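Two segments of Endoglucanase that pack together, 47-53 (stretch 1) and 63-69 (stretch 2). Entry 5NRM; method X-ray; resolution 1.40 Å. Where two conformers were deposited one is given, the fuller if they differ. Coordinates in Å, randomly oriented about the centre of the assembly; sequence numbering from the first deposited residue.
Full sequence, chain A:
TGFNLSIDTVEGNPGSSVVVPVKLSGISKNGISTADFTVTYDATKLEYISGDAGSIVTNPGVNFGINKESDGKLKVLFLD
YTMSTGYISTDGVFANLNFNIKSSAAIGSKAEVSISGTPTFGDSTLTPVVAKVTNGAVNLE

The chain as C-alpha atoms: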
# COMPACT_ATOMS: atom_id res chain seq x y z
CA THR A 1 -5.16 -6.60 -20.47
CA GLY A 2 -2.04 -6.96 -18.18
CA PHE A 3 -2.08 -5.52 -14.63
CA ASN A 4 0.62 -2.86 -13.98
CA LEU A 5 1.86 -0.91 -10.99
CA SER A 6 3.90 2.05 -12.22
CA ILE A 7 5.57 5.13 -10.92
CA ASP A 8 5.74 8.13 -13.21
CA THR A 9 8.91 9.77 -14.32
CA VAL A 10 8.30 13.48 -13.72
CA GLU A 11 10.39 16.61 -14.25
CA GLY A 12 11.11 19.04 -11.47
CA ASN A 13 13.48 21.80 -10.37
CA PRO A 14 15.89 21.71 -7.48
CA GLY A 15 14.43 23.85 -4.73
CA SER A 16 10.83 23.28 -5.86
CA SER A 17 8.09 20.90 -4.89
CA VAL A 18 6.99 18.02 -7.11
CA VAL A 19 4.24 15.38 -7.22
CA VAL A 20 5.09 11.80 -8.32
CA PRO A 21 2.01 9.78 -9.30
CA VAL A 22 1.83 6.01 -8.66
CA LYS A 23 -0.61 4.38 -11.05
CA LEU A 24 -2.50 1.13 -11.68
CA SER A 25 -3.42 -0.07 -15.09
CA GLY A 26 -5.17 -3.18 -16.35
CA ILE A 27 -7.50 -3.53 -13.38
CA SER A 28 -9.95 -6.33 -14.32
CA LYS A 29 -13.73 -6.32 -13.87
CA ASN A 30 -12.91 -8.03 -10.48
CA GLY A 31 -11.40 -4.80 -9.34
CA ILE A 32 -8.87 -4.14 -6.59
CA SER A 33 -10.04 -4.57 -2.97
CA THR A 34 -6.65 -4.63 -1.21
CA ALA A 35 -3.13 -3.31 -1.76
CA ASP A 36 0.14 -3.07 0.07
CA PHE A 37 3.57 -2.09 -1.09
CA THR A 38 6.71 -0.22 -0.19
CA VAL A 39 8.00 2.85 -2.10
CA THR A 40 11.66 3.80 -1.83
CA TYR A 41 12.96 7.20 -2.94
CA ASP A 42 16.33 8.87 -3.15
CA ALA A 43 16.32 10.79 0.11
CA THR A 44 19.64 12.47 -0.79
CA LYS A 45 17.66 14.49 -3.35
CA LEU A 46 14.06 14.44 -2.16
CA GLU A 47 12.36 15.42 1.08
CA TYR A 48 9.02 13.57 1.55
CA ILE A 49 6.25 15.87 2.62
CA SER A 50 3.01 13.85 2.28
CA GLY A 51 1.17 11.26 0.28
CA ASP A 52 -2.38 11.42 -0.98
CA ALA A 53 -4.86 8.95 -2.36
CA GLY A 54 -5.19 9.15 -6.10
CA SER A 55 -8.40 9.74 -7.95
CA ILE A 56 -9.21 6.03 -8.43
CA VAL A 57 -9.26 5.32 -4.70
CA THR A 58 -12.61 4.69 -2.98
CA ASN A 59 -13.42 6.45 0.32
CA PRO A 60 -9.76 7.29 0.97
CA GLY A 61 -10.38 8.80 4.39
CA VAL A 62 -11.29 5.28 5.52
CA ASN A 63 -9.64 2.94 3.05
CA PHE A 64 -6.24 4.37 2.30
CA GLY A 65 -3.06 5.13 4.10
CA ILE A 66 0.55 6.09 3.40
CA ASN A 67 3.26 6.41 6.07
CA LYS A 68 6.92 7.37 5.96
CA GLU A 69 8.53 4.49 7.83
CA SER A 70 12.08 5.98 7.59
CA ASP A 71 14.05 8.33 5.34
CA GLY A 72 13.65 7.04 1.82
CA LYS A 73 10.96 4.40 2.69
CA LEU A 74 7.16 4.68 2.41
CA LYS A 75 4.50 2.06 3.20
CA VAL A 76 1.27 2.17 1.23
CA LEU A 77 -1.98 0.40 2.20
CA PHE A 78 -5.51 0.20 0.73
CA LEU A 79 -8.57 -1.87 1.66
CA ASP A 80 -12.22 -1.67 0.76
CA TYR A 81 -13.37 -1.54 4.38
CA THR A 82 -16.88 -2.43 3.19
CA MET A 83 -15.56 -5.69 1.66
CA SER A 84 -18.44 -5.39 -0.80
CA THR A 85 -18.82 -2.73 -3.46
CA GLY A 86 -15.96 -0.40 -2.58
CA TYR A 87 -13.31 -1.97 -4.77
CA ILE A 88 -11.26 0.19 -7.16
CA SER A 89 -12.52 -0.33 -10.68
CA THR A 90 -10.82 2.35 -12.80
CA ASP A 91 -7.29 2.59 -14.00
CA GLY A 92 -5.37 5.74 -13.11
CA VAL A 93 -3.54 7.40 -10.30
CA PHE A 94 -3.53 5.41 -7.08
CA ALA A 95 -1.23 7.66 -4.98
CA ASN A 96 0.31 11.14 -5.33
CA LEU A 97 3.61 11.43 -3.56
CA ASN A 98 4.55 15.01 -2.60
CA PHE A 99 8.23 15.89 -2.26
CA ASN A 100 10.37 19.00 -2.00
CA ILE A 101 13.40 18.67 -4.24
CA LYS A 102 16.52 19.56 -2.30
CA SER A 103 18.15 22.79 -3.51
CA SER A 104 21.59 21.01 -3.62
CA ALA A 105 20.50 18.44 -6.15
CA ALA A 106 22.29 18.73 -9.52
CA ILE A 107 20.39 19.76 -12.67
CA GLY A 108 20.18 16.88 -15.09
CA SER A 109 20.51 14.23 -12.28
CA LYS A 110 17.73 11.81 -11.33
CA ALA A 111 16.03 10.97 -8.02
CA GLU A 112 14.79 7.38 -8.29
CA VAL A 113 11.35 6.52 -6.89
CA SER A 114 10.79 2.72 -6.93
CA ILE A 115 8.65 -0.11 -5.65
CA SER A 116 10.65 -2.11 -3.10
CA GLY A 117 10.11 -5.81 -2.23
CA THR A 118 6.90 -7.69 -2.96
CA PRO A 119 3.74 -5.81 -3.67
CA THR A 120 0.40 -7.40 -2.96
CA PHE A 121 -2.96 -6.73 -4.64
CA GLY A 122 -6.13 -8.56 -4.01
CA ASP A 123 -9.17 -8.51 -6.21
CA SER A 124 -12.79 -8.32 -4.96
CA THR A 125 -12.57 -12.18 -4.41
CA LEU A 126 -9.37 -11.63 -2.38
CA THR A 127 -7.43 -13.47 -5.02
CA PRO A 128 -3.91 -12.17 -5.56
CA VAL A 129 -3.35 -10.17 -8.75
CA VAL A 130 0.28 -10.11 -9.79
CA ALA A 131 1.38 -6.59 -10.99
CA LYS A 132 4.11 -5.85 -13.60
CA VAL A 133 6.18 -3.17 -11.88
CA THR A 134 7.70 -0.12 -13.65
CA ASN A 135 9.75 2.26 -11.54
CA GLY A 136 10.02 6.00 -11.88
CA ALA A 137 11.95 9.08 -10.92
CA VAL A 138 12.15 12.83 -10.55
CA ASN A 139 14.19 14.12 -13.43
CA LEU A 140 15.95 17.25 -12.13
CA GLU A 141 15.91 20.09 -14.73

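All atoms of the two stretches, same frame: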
# COMPACT_ATOMS: atom_id res chain seq x y z
N GLU A 47 12.93 15.35 -0.29
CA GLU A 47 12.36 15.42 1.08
C GLU A 47 10.85 15.07 0.95
O GLU A 47 10.10 15.80 0.32
CB GLU A 47 12.54 16.80 1.66
CG GLU A 47 11.90 16.96 3.05
CD GLU A 47 11.64 18.45 3.49
OE1 GLU A 47 11.63 19.47 2.71
OE2 GLU A 47 11.33 18.58 4.71
N TYR A 48 10.45 13.92 1.52
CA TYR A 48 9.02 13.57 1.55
C TYR A 48 8.22 14.45 2.42
O TYR A 48 8.58 14.66 3.58
CB TYR A 48 8.87 12.13 1.96
CG TYR A 48 7.45 11.63 2.00
CD1 TYR A 48 6.79 11.33 0.82
CD2 TYR A 48 6.78 11.42 3.23
CE1 TYR A 48 5.53 10.83 0.83
CE2 TYR A 48 5.50 10.92 3.20
CZ TYR A 48 4.92 10.58 2.00
OH TYR A 48 3.63 10.03 2.12
N ILE A 49 7.14 14.98 1.87
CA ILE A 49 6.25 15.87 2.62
C ILE A 49 4.92 15.15 3.00
O ILE A 49 4.49 15.15 4.18
CB ILE A 49 5.97 17.15 1.83
CG1 ILE A 49 7.34 17.87 1.63
CG2 ILE A 49 4.96 18.05 2.54
CD1 ILE A 49 8.04 18.34 2.88
N SER A 50 4.29 14.52 2.03
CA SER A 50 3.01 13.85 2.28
C SER A 50 2.68 12.97 1.10
O SER A 50 3.31 13.03 0.01
CB SER A 50 1.90 14.93 2.42
OG SER A 50 1.69 15.62 1.18
N GLY A 51 1.65 12.16 1.29
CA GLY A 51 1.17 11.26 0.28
C GLY A 51 -0.31 11.21 0.32
O GLY A 51 -0.88 11.05 1.41
N ASP A 52 -0.92 11.33 -0.85
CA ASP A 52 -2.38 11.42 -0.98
C ASP A 52 -2.92 10.34 -1.85
O ASP A 52 -2.34 9.92 -2.82
CB ASP A 52 -2.76 12.80 -1.56
CG ASP A 52 -2.44 13.95 -0.63
OD1 ASP A 52 -2.82 13.83 0.55
OD2 ASP A 52 -1.86 14.93 -1.13
N ALA A 53 -4.14 9.94 -1.54
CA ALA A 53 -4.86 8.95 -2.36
C ALA A 53 -5.09 9.55 -3.74
O ALA A 53 -5.37 10.73 -3.84
CB ALA A 53 -6.19 8.63 -1.73
N ASN A 63 -10.21 4.14 3.68
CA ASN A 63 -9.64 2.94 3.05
C ASN A 63 -8.18 3.01 2.79
O ASN A 63 -7.57 1.98 2.52
CB ASN A 63 -10.31 2.74 1.69
CG ASN A 63 -11.77 2.29 1.80
OD1 ASN A 63 -12.26 1.91 2.87
ND2 ASN A 63 -12.42 2.25 0.67
N PHE A 64 -7.59 4.19 2.82
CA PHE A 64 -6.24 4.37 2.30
C PHE A 64 -5.30 4.97 3.29
O PHE A 64 -5.63 6.00 3.94
CB PHE A 64 -6.36 5.30 1.08
CG PHE A 64 -5.06 5.56 0.34
CD1 PHE A 64 -4.67 4.81 -0.79
CD2 PHE A 64 -4.25 6.66 0.71
CE1 PHE A 64 -3.51 5.10 -1.46
CE2 PHE A 64 -3.06 6.92 0.02
CZ PHE A 64 -2.72 6.14 -1.04
N GLY A 65 -4.09 4.49 3.32
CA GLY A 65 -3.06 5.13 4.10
C GLY A 65 -1.69 5.06 3.45
O GLY A 65 -1.34 4.09 2.77
N ILE A 66 -0.84 6.06 3.77
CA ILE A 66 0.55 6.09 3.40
C ILE A 66 1.34 6.62 4.58
O ILE A 66 0.94 7.63 5.20
CB ILE A 66 0.75 6.89 2.07
CG1 ILE A 66 2.17 6.69 1.54
CG2 ILE A 66 0.33 8.33 2.23
CD1 ILE A 66 2.33 7.07 0.07
N ASN A 67 2.44 5.98 4.94
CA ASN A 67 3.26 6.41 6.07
C ASN A 67 4.73 6.37 5.69
O ASN A 67 5.20 5.45 5.02
CB ASN A 67 3.00 5.50 7.26
CG ASN A 67 3.82 5.87 8.47
OD1 ASN A 67 3.74 7.00 8.93
ND2 ASN A 67 4.59 4.95 8.97
N LYS A 68 5.47 7.40 6.09
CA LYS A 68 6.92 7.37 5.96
C LYS A 68 7.48 6.54 7.09
O LYS A 68 7.46 6.97 8.27
CB LYS A 68 7.50 8.79 6.00
CG LYS A 68 9.03 8.77 5.88
CD LYS A 68 9.63 10.17 5.98
CE LYS A 68 11.12 10.13 6.14
NZ LYS A 68 11.51 11.41 6.82
N GLU A 69 7.99 5.37 6.78
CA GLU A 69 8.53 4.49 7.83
C GLU A 69 9.92 5.02 8.29
O GLU A 69 10.27 5.03 9.49
CB GLU A 69 8.64 3.04 7.36
CG GLU A 69 9.35 2.13 8.35
CD GLU A 69 9.38 0.70 7.87
OE1 GLU A 69 8.40 0.33 7.24
OE2 GLU A 69 10.40 0.00 8.09
O HOH W 1 2.44 9.94 4.56
O HOH W 2 10.78 13.86 4.95

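The two stretches are strands that run nearly antiparallel, with 163° between their N-to-C directions, yet no hydrogen bond passes directly between them. Their axes come no closer than 7.0 Å, and the CA atoms that lie nearest each other are well separated: G51 CA to I66 CA is 6.1 Å, A53 CA to F64 CA 6.7 Å and Y48 CA to K68 CA 7.9 Å. Side chains fill the gap, and two waters supply the polar links.

In stretch 2 the alternation of a strand decides which residues take part: F64, I66 and K68 send their CA-to-CB bonds toward stretch 1, while N67 points away and G65 has no side chain to point. In stretch 1, Y48 points toward its partner, and E47, I49, S50 and D52 point away. The alternation is broken at the neighbours I49 and S50, where I49 has phi/psi of -106/-50, so that Y48 and G51, three residues apart, face stretch 2, G51 by the direction a CB would take.

Y48 spans the gap near one end. With chi1 at -179° (t) the side chain extends from the backbone, and chi2 of 76° sets the plane of its ring. The ring carbon Y48 CD2 lies 3.9 Å from K68 CB, and Y48 OH reaches 3.7 Å from I66 CG1. Tyrosine suits this site because its ring offers carbon for packing while its hydroxyl remains available to solvent: water 1 lies 2.7 Å from Y48 OH and donates to I66 O at 2.8 Å, tying the tip of the side chain to the opposing backbone.

K68 is extended throughout in the conformer given, one of two deposited, with all four chi angles in the t range. The backbone places K68 CB beside the ring, and the extended chain carries NZ on to water 2. There K68 NZ donates to water 2 at 3.2 Å, and the same water donates to Y48 O at 2.7 Å. One lysine thus serves the contact with both its aliphatic and its charged parts.

I66 faces the centre of stretch 1 in the conformer given, with chi1 at -169° and chi2 at 163°, both t. I66 CG1 and CG2 both lie 3.7 Å from Y48 OH, and CG2 also comes within 3.1 Å of G51 O, a tight van der Waals approach. Glycine fits opposite this methyl because it leaves room. An ideal CB on G51 would point toward stretch 2 and fall 2.7 Å from I66 CG2 and 2.5 Å from Y48 OH, clashing with both. The absence of a side chain therefore accommodates the isoleucine and the tyrosine hydroxyl together.

At the other end F64, the first residue to leave helical geometry after a helix, takes chi1 of -177° (t) and chi2 of 96°, which turns one face of its ring to A53. A53 CA sits 3.8 Å from the centroid of the F64 ring, only 19° off the normal, a CH-pi contact in which a weakly polarised C-H meets the aromatic electrons. A53 CB adds an apolar contact, 3.7 Å from F64 CD2. The A53 CB bond points sideways, and both its CA and its methyl carbon lie against the F64 ring.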